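Local coordinates for protein putative S-adenosyl-L-methionine-dependent Methyltransferase (Methanococcus maripaludis, PDB 3DLC) that binds S-adenosylmethionine and is probably a methyltransferase that transfers the cofactor's methyl group to an acceptor not yet firmly established, at residues A[116-121]-A[206-211]; A[181-186]-A[200-205]. All coordinates share one frame; numbering follows the deposited sequence.

Contact 1. Residues A[116-121]-A[206-211]; sequences VSRGSV and GFWIII. With SAM (S-adenosylmethionine), chain C.
In the Rossmann-like methyltransferase fold the carboxyl ends of the central strands border the cofactor, and here Trp208 of strand 206-211 reaches the end of strand 112-118 at Ser117 and Arg118. The two strands are not neighbours: strand 142-148 runs between them, and the nearest CA atoms, those of Arg118 and Trp208, stand 8.8 Å apart. The indole bridges the gap because its CG lies anti to the carbonyl carbon (chi1 -56°), which sends the ring across the intervening strand, where it stacks with Tyr145. Its six-membered edge arrives with CZ3 3.3 Å from Ser117 O, the oxygen lying near the ring plane, while CH2 comes within 4.1 Å of Arg118 CG. NE1, at the other end of the indole, is hydrogen-bonded to Glu205 O. Arg118 runs extended past the ring, and its NH1 donates to the carboxylate atom SAM O at 3.0 Å, in the guanidinium plane and nearly straight (164°). NE is held by Gly149 O, which helps fix the rotation of the group, and Phe150 adds a cation-pi contact. The backbone of the same residue accepts from SAM N, at 3.0 Å from Arg118 O. Ser120 OG then donates to the ribose oxygen SAM O4' at 2.8 Å. A cofactor bound at the carboxyl end of the central strands, here by Arg118 and the loop that follows, is characteristic of the Rossmann-like class I methyltransferase fold.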
ATOM      1  N   VAL A 116      -2.490   3.826  -4.039  1.00  5.68           N
ATOM      2  CA  VAL A 116      -2.050   2.459  -3.869  1.00  6.11           C
ATOM      3  C   VAL A 116      -1.585   2.250  -2.432  1.00  5.70           C
ATOM      4  O   VAL A 116      -1.216   3.183  -1.753  1.00  6.47           O
ATOM      5  CB  VAL A 116      -0.902   2.104  -4.867  1.00  7.08           C
ATOM      6  CG1 VAL A 116      -1.338   2.366  -6.318  1.00  8.57           C
ATOM      7  CG2 VAL A 116       0.399   2.860  -4.549  1.00  8.27           C
ATOM      8  N   SER A 117      -1.601   1.004  -1.984  1.00  6.22           N
ATOM      9  CA  SER A 117      -1.090   0.669  -0.657  1.00  6.34           C
ATOM     10  C   SER A 117      -0.903  -0.828  -0.565  1.00  6.36           C
ATOM     11  O   SER A 117      -1.835  -1.590  -0.853  1.00  6.83           O
ATOM     12  CB  SER A 117      -2.093   1.066   0.389  1.00  7.27           C
ATOM     13  OG  SER A 117      -1.652   0.742   1.693  1.00  7.35           O
ATOM     14  N   ARG A 118       0.298  -1.250  -0.155  1.00  5.94           N
ATOM     15  CA  ARG A 118       0.603  -2.659   0.039  1.00  6.28           C
ATOM     16  C   ARG A 118       0.988  -2.921   1.463  1.00  6.61           C
ATOM     17  O   ARG A 118       1.882  -2.273   2.008  1.00  8.17           O
ATOM     18  CB  ARG A 118       1.740  -3.126  -0.873  1.00  6.35           C
ATOM     19  CG  ARG A 118       2.038  -4.591  -0.722  1.00  7.49           C
ATOM     20  CD  ARG A 118       3.323  -5.050  -1.463  1.00  7.54           C
ATOM     21  NE  ARG A 118       3.532  -6.450  -1.172  1.00  8.26           N
ATOM     22  CZ  ARG A 118       4.006  -6.897  -0.005  1.00  8.17           C
ATOM     23  NH1 ARG A 118       4.499  -6.047   0.869  1.00  9.56           N
ATOM     24  NH2 ARG A 118       4.019  -8.187   0.243  1.00  9.70           N
ATOM     25  N   GLY A 119       0.382  -3.923   2.063  0.50  6.73           N
ATOM     26  CA  GLY A 119       0.806  -4.365   3.373  0.50  7.78           C
ATOM     27  C   GLY A 119       0.605  -3.448   4.544  0.50  7.67           C
ATOM     28  O   GLY A 119       1.277  -3.647   5.554  0.50  8.95           O
ATOM     29  N   SER A 120      -0.187  -2.387   4.381  1.00  9.05           N
ATOM     30  CA  SER A 120      -0.507  -1.445   5.437  1.00  7.91           C
ATOM     31  C   SER A 120      -1.920  -1.570   6.012  1.00  8.02           C
ATOM     32  O   SER A 120      -2.098  -1.464   7.227  1.00  8.54           O
ATOM     33  CB  SER A 120      -0.236  -0.048   4.870  1.00  9.18           C
ATOM     34  OG  SER A 120      -0.144   0.939   5.878  1.00  8.94           O
ATOM     35  N   VAL A 121      -2.902  -1.820   5.147  1.00  7.52           N
ATOM     36  CA  VAL A 121      -4.290  -1.826   5.559  1.00  7.57           C
ATOM     37  C   VAL A 121      -4.579  -2.796   6.688  1.00  8.43           C
ATOM     38  O   VAL A 121      -5.471  -2.558   7.486  1.00  9.93           O
ATOM     39  CB  VAL A 121      -5.230  -2.081   4.337  1.00  7.75           C
ATOM     40  CG1 VAL A 121      -5.037  -3.478   3.763  1.00  8.23           C
ATOM     41  CG2 VAL A 121      -6.690  -1.830   4.701  1.00  9.64           C
ATOM     42  N   GLY A 206      -3.130 -11.292  -5.105  1.00  9.31           N
ATOM     43  CA  GLY A 206      -3.355 -10.837  -3.722  1.00  9.02           C
ATOM     44  C   GLY A 206      -4.789 -10.423  -3.429  1.00  8.05           C
ATOM     45  O   GLY A 206      -5.728 -10.839  -4.125  1.00  8.62           O
ATOM     46  N   PHE A 207      -4.920  -9.614  -2.380  1.00  7.06           N
ATOM     47  CA  PHE A 207      -6.196  -9.052  -1.891  1.00  6.37           C
ATOM     48  C   PHE A 207      -6.110  -7.552  -2.142  1.00  6.15           C
ATOM     49  O   PHE A 207      -5.183  -6.909  -1.648  1.00  6.14           O
ATOM     50  CB  PHE A 207      -6.339  -9.310  -0.393  1.00  7.23           C
ATOM     51  CG  PHE A 207      -7.405  -8.450   0.259  1.00  8.04           C
ATOM     52  CD1 PHE A 207      -8.748  -8.750   0.134  1.00  9.90           C
ATOM     53  CD2 PHE A 207      -7.078  -7.319   0.945  1.00  9.37           C
ATOM     54  CE1 PHE A 207      -9.701  -7.931   0.706  1.00 10.64           C
ATOM     55  CE2 PHE A 207      -8.053  -6.502   1.529  1.00 10.05           C
ATOM     56  CZ  PHE A 207      -9.338  -6.821   1.402  1.00  9.14           C
ATOM     57  N   TRP A 208      -7.072  -6.971  -2.874  1.00  5.96           N
ATOM     58  CA  TRP A 208      -6.987  -5.547  -3.226  1.00  5.95           C
ATOM     59  C   TRP A 208      -8.369  -4.914  -3.257  1.00  6.25           C
ATOM     60  O   TRP A 208      -9.314  -5.456  -3.826  1.00  7.20           O
ATOM     61  CB  TRP A 208      -6.292  -5.352  -4.570  1.00  6.22           C
ATOM     62  CG  TRP A 208      -4.924  -5.984  -4.607  1.00  6.85           C
ATOM     63  CD1 TRP A 208      -4.608  -7.227  -5.072  1.00  7.54           C
ATOM     64  CD2 TRP A 208      -3.717  -5.434  -4.100  1.00  6.13           C
ATOM     65  NE1 TRP A 208      -3.272  -7.468  -4.896  1.00  7.82           N
ATOM     66  CE2 TRP A 208      -2.700  -6.383  -4.300  1.00  6.99           C
ATOM     67  CE3 TRP A 208      -3.391  -4.225  -3.497  1.00  7.19           C
ATOM     68  CZ2 TRP A 208      -1.367  -6.140  -3.939  1.00  7.88           C
ATOM     69  CZ3 TRP A 208      -2.055  -3.976  -3.141  1.00  7.28           C
ATOM     70  CH2 TRP A 208      -1.078  -4.936  -3.361  1.00  8.41           C
ATOM     71  N   ILE A 209      -8.438  -3.724  -2.655  1.00  5.94           N
ATOM     72  CA  ILE A 209      -9.622  -2.884  -2.591  1.00  6.12           C
ATOM     73  C   ILE A 209      -9.495  -1.810  -3.651  1.00  5.45           C
ATOM     74  O   ILE A 209      -8.563  -1.007  -3.624  1.00  6.40           O
ATOM     75  CB  ILE A 209      -9.740  -2.270  -1.189  1.00  5.82           C
ATOM     76  CG1 ILE A 209      -9.875  -3.352  -0.105  1.00  7.29           C
ATOM     77  CG2 ILE A 209     -10.890  -1.268  -1.140  1.00  8.18           C
ATOM     78  CD1 ILE A 209      -9.534  -2.860   1.310  1.00  7.79           C
ATOM     79  N   ILE A 210     -10.464  -1.798  -4.565  1.00  5.86           N
ATOM     80  CA  ILE A 210     -10.431  -0.947  -5.755  1.00  6.44           C
ATOM     81  C   ILE A 210     -11.680  -0.072  -5.817  1.00  5.76           C
ATOM     82  O   ILE A 210     -12.745  -0.450  -6.337  1.00  6.98           O
ATOM     83  CB  ILE A 210     -10.335  -1.821  -7.031  1.00  6.53           C
ATOM     84  CG1 ILE A 210      -9.110  -2.729  -6.953  1.00  7.73           C
ATOM     85  CG2 ILE A 210     -10.298  -0.950  -8.290  1.00  7.77           C
ATOM     86  CD1 ILE A 210      -8.989  -3.769  -8.046  1.00  9.24           C
ATOM     87  N   ILE A 211     -11.550   1.105  -5.236  1.00  6.60           N
ATOM     88  CA  ILE A 211     -12.618   2.082  -5.185  1.00  6.60           C
ATOM     89  C   ILE A 211     -12.523   2.956  -6.421  1.00  7.33           C
ATOM     90  O   ILE A 211     -11.448   3.362  -6.825  1.00  8.13           O
ATOM     91  CB  ILE A 211     -12.487   2.946  -3.921  1.00  7.30           C
ATOM     92  CG1 ILE A 211     -12.673   2.073  -2.665  1.00  8.56           C
ATOM     93  CG2 ILE A 211     -13.479   4.115  -3.937  1.00  9.41           C
ATOM     94  CD1 ILE A 211     -12.079   2.686  -1.391  1.00 10.57           C
TER
HETATM   95  N   SAM C 220       4.336  -0.730   1.443  1.00 11.17           N
HETATM   96  CA  SAM C 220       5.664  -1.266   1.841  1.00 10.23           C
HETATM   97  C   SAM C 220       5.949  -2.540   1.094  1.00 10.24           C
HETATM   98  O   SAM C 220       5.011  -3.148   0.575  1.00 12.13           O
HETATM   99  OXT SAM C 220       7.102  -2.957   1.074  1.00  9.97           O
HETATM  100  CB  SAM C 220       5.734  -1.451   3.345  1.00 12.38           C
HETATM  101  CG  SAM C 220       4.782  -2.446   3.928  1.00 14.87           C
HETATM  102  SD  SAM C 220       5.013  -2.516   5.715  1.00 16.84           S
HETATM  103  CE  SAM C 220       4.507  -4.205   5.886  1.00 15.58           C
HETATM  104  C5' SAM C 220       3.564  -1.549   6.395  1.00 18.30           C
HETATM  105  C4' SAM C 220       3.704  -0.001   6.515  1.00 13.14           C
HETATM  106  O4' SAM C 220       2.492   0.770   6.806  1.00 10.62           O
HETATM  107  C3' SAM C 220       4.808   0.458   7.500  1.00 10.61           C
HETATM  108  O3' SAM C 220       5.764   1.178   6.784  1.00 12.49           O
HETATM  109  C2' SAM C 220       4.042   1.329   8.497  1.00  8.59           C
HETATM  110  O2' SAM C 220       4.771   2.342   9.152  1.00  9.52           O
HETATM  111  C1' SAM C 220       2.874   1.852   7.645  1.00  8.82           C
HETATM  112  N9  SAM C 220       1.685   2.239   8.422  1.00  7.85           N
HETATM  113  C8  SAM C 220       1.007   1.453   9.324  1.00  7.95           C
HETATM  114  N7  SAM C 220      -0.089   2.099   9.790  1.00  7.97           N
HETATM  115  C5  SAM C 220      -0.096   3.332   9.191  1.00  7.51           C
HETATM  116  C6  SAM C 220      -0.941   4.439   9.300  1.00  7.77           C
HETATM  117  N6  SAM C 220      -1.982   4.524  10.149  1.00  9.01           N
HETATM  118  N1  SAM C 220      -0.677   5.497   8.501  1.00  8.16           N
HETATM  119  C2  SAM C 220       0.405   5.503   7.652  1.00  8.87           C
HETATM  120  N3  SAM C 220       1.293   4.473   7.559  1.00  8.31           N
HETATM  121  C4  SAM C 220       0.997   3.419   8.317  1.00  7.60           C

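Contact 2. Residues A[181-186]-A[200-205]; sequences ENVERF and IILGDE. Unlike the reference sequence in segment 200-205: Gly203 (reference Glu). With ACT (acetate ion), chain B.
Ile200, on the outermost strand 198-203, carries most of the packing against Val183 and Phe186 of helix 180-193, and it illustrates how a branched side chain can reach two residues about one turn apart on the same face of a helix. Its CB points toward the helix and splits the contact between two arms. The short arm, CG2, lies 4.1 Å from Val183 CG1, the two side chains lying alongside with opposite headings. The long arm passes through CG1, turned away from the carbonyl carbon (chi1 -59°), and is extended again at chi2 (175°). This carries CD1 up to the helix backbone, 3.7 Å from Phe186 C and 4.0 Å from Val183 O, with Phe186 CB at 4.2 Å. The other methyl of Val183, CG2, crosses to Leu202 CB at 4.1 Å, so one valine spans two residues on the same side of the strand. The side-chain contacts across the interface are all apolar. Farther round the helix, Arg185 binds an acetate, probably from the crystallisation liquor, through NE and NH2. Helix segment 181-186 and strand segment 200-203 run antiparallel (178°), their axes 8.9 Å apart at closest approach; Phe207 and Ile209 of strand 206-211 continue the layer beneath the helix, and Val127 of helix 127-137 touches Phe186.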
ATOM      1  N   GLU A 181     -12.115 -13.241   4.710  1.00 13.28           N
ATOM      2  CA  GLU A 181     -12.422 -12.523   5.956  1.00 15.08           C
ATOM      3  C   GLU A 181     -12.300 -11.027   5.720  1.00 13.96           C
ATOM      4  O   GLU A 181     -13.128 -10.237   6.179  1.00 14.16           O
ATOM      5  CB  GLU A 181     -11.491 -12.942   7.068  1.00 16.38           C
ATOM      6  N   ASN A 182     -11.260 -10.627   5.019  1.00 11.35           N
ATOM      7  CA  ASN A 182     -11.010  -9.238   4.695  1.00 11.90           C
ATOM      8  C   ASN A 182     -11.879  -8.748   3.579  1.00 10.50           C
ATOM      9  O   ASN A 182     -12.189  -7.537   3.559  1.00 11.78           O
ATOM     10  CB  ASN A 182      -9.530  -8.950   4.488  1.00 11.76           C
ATOM     11  CG  ASN A 182      -8.833  -8.804   5.794  1.00 12.13           C
ATOM     12  OD1 ASN A 182      -9.413  -8.255   6.756  1.00 14.58           O
ATOM     13  ND2 ASN A 182      -7.625  -9.292   5.875  1.00 13.07           N
ATOM     14  N   VAL A 183     -12.270  -9.637   2.666  1.00  9.58           N
ATOM     15  CA  VAL A 183     -13.195  -9.195   1.643  1.00  8.94           C
ATOM     16  C   VAL A 183     -14.480  -8.747   2.352  1.00  9.93           C
ATOM     17  O   VAL A 183     -14.998  -7.641   2.070  1.00 10.78           O
ATOM     18  CB  VAL A 183     -13.455 -10.264   0.604  1.00  9.53           C
ATOM     19  CG1 VAL A 183     -14.492  -9.787  -0.381  1.00 11.17           C
ATOM     20  CG2 VAL A 183     -12.141 -10.632  -0.124  1.00 10.62           C
ATOM     21  N   GLU A 184     -14.973  -9.562   3.280  1.00  9.99           N
ATOM     22  CA  GLU A 184     -16.173  -9.237   4.020  0.50 10.11           C
ATOM     23  C   GLU A 184     -16.001  -8.015   4.905  1.00  9.86           C
ATOM     24  O   GLU A 184     -16.822  -7.098   4.953  1.00 10.02           O
ATOM     25  CB  GLU A 184     -16.598 -10.404   4.888  0.50 11.35           C
ATOM     26  CG  GLU A 184     -17.809 -10.039   5.719  0.50 15.01           C
ATOM     27  CD  GLU A 184     -18.825 -11.129   5.747  0.50 15.08           C
ATOM     28  OE1 GLU A 184     -19.197 -11.582   4.645  0.50 30.11           O
ATOM     29  OE2 GLU A 184     -19.295 -11.491   6.841  0.50 31.87           O
ATOM     30  N   ARG A 185     -14.904  -7.994   5.633  1.00 10.06           N
ATOM     31  CA  ARG A 185     -14.656  -6.887   6.549  1.00 10.17           C
ATOM     32  C   ARG A 185     -14.698  -5.554   5.818  1.00 10.00           C
ATOM     33  O   ARG A 185     -15.360  -4.601   6.237  1.00  9.98           O
ATOM     34  CB  ARG A 185     -13.304  -7.015   7.240  1.00 11.15           C
ATOM     35  CG  ARG A 185     -12.991  -5.903   8.238  1.00 12.30           C
ATOM     36  CD  ARG A 185     -11.606  -5.969   8.850  1.00 14.09           C
ATOM     37  NE  ARG A 185     -11.534  -4.903   9.849  1.00 15.57           N
ATOM     38  CZ  ARG A 185     -10.444  -4.302  10.281  1.00 16.60           C
ATOM     39  NH1 ARG A 185      -9.271  -4.629   9.831  1.00 17.24           N
ATOM     40  NH2 ARG A 185     -10.563  -3.344  11.176  1.00 18.03           N
ATOM     41  N   PHE A 186     -13.949  -5.485   4.726  1.00  9.53           N
ATOM     42  CA  PHE A 186     -13.814  -4.228   3.990  1.00  8.59           C
ATOM     43  C   PHE A 186     -15.023  -3.868   3.150  1.00  9.00           C
ATOM     44  O   PHE A 186     -15.309  -2.692   2.995  1.00  9.94           O
ATOM     45  CB  PHE A 186     -12.450  -4.142   3.306  1.00  9.55           C
ATOM     46  CG  PHE A 186     -11.368  -3.937   4.287  1.00  9.01           C
ATOM     47  CD1 PHE A 186     -11.205  -2.690   4.872  1.00 10.44           C
ATOM     48  CD2 PHE A 186     -10.585  -4.960   4.723  1.00 10.18           C
ATOM     49  CE1 PHE A 186     -10.258  -2.493   5.847  1.00 10.34           C
ATOM     50  CE2 PHE A 186      -9.637  -4.774   5.682  1.00 11.02           C
ATOM     51  CZ  PHE A 186      -9.466  -3.546   6.257  1.00 10.75           C
ATOM     52  N   ILE A 200     -13.733  -5.394  -4.718  1.00  7.15           N
ATOM     53  CA  ILE A 200     -12.755  -5.945  -3.762  1.00  6.80           C
ATOM     54  C   ILE A 200     -12.421  -7.295  -4.333  1.00  7.33           C
ATOM     55  O   ILE A 200     -13.310  -8.120  -4.515  1.00  8.81           O
ATOM     56  CB  ILE A 200     -13.256  -6.019  -2.335  1.00  8.16           C
ATOM     57  CG1 ILE A 200     -13.661  -4.633  -1.825  1.00  8.20           C
ATOM     58  CG2 ILE A 200     -12.190  -6.598  -1.440  1.00  9.74           C
ATOM     59  CD1 ILE A 200     -14.285  -4.634  -0.431  1.00 11.40           C
ATOM     60  N   ILE A 201     -11.151  -7.515  -4.632  1.00  6.71           N
ATOM     61  CA  ILE A 201     -10.690  -8.724  -5.330  0.51  7.29           C
ATOM     62  C   ILE A 201      -9.780  -9.570  -4.469  1.00  7.22           C
ATOM     63  O   ILE A 201      -9.057  -9.069  -3.588  1.00  7.79           O
ATOM     64  CB  ILE A 201      -9.918  -8.416  -6.646  0.51  6.86           C
ATOM     65  CG1 ILE A 201      -8.612  -7.685  -6.379  0.51  7.78           C
ATOM     66  CG2 ILE A 201     -10.794  -7.621  -7.656  0.51  9.15           C
ATOM     67  CD1 ILE A 201      -7.806  -7.549  -7.644  0.51  9.79           C
ATOM     68  N   LEU A 202      -9.798 -10.860  -4.750  1.00  7.47           N
ATOM     69  CA  LEU A 202      -8.933 -11.818  -4.099  1.00  7.40           C
ATOM     70  C   LEU A 202      -8.561 -12.864  -5.127  1.00  7.56           C
ATOM     71  O   LEU A 202      -9.415 -13.519  -5.684  1.00  9.03           O
ATOM     72  CB  LEU A 202      -9.638 -12.431  -2.892  1.00  8.16           C
ATOM     73  CG  LEU A 202      -8.931 -13.533  -2.162  1.00 10.34           C
ATOM     74  CD1 LEU A 202      -7.666 -13.054  -1.506  1.00 13.16           C
ATOM     75  CD2 LEU A 202      -9.905 -14.156  -1.137  1.00 13.25           C
ATOM     76  N   GLY A 203      -7.270 -13.001  -5.366  1.00  8.39           N
ATOM     77  CA  GLY A 203      -6.786 -13.971  -6.313  1.00  9.66           C
ATOM     78  C   GLY A 203      -5.300 -14.153  -6.212  1.00  9.31           C
ATOM     79  O   GLY A 203      -4.685 -13.798  -5.215  1.00  9.63           O
ATOM     80  N   ASP A 204      -4.716 -14.684  -7.266  1.00 10.94           N
ATOM     81  CA  ASP A 204      -3.288 -15.013  -7.214  1.00 12.13           C
ATOM     82  C   ASP A 204      -2.399 -13.795  -7.048  1.00 11.44           C
ATOM     83  O   ASP A 204      -1.259 -13.935  -6.632  1.00 12.93           O
ATOM     84  CB  ASP A 204      -2.875 -15.852  -8.427  1.00 14.32           C
ATOM     85  CG  ASP A 204      -3.451 -17.283  -8.383  1.00 15.59           C
ATOM     86  OD1 ASP A 204      -3.845 -17.785  -7.312  1.00 17.55           O
ATOM     87  OD2 ASP A 204      -3.461 -17.944  -9.421  1.00 21.01           O
ATOM     88  N   GLU A 205      -2.901 -12.621  -7.351  0.51 10.46           N
ATOM     89  CA  GLU A 205      -2.087 -11.425  -7.236  0.51 10.84           C
ATOM     90  C   GLU A 205      -2.196 -10.781  -5.877  0.51 10.34           C
ATOM     91  O   GLU A 205      -1.460  -9.858  -5.536  0.51 10.98           O
ATOM     92  CB  GLU A 205      -2.481 -10.407  -8.290  0.51 11.71           C
ATOM     93  CG  GLU A 205      -3.866  -9.812  -8.089  0.51 12.75           C
ATOM     94  CD  GLU A 205      -4.991 -10.491  -8.855  0.51 13.60           C
ATOM     95  OE1 GLU A 205      -5.149 -11.765  -8.900  0.51 14.70           O
ATOM     96  OE2 GLU A 205      -5.774  -9.700  -9.420  0.51 15.00           O
TER
HETATM   97  C   ACT B 219     -14.139  -2.593  11.404  0.75 28.05           C
HETATM   98  O   ACT B 219     -13.278  -2.455  12.311  0.75 28.43           O
HETATM   99  OXT ACT B 219     -14.125  -3.673  10.745  0.75 24.47           O
HETATM  100  CH3 ACT B 219     -15.137  -1.509  11.149  0.75 29.16           C

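Contacts 1 and 2 share one sheet, contact 1 within it and contact 2 where a helix packs on its outermost strand; their centres are 9 Å apart. Strands 206-211 and 198-203 are antiparallel neighbours, joined by a probable hydrogen bond between Trp208 O and Ile201 N at 2.9 Å. The Trp208 ring meets Ser117 and Arg118, while Phe207 next to it joins contact 2, its CE1 3.5 Å from Ile200 CG2 and its CZ 3.6 Å from Asn182 O. A second bridge is Val121 CG2 against Phe186 CZ, at 3.6 Å, which links the loop after the cofactor-binding strand end directly to helix 180-193. Only contact 1 touches S-adenosylmethionine; the side chain of Phe186 is about 12 Å from the bound S-adenosylmethionine, placing contact 2 in the surrounding framework.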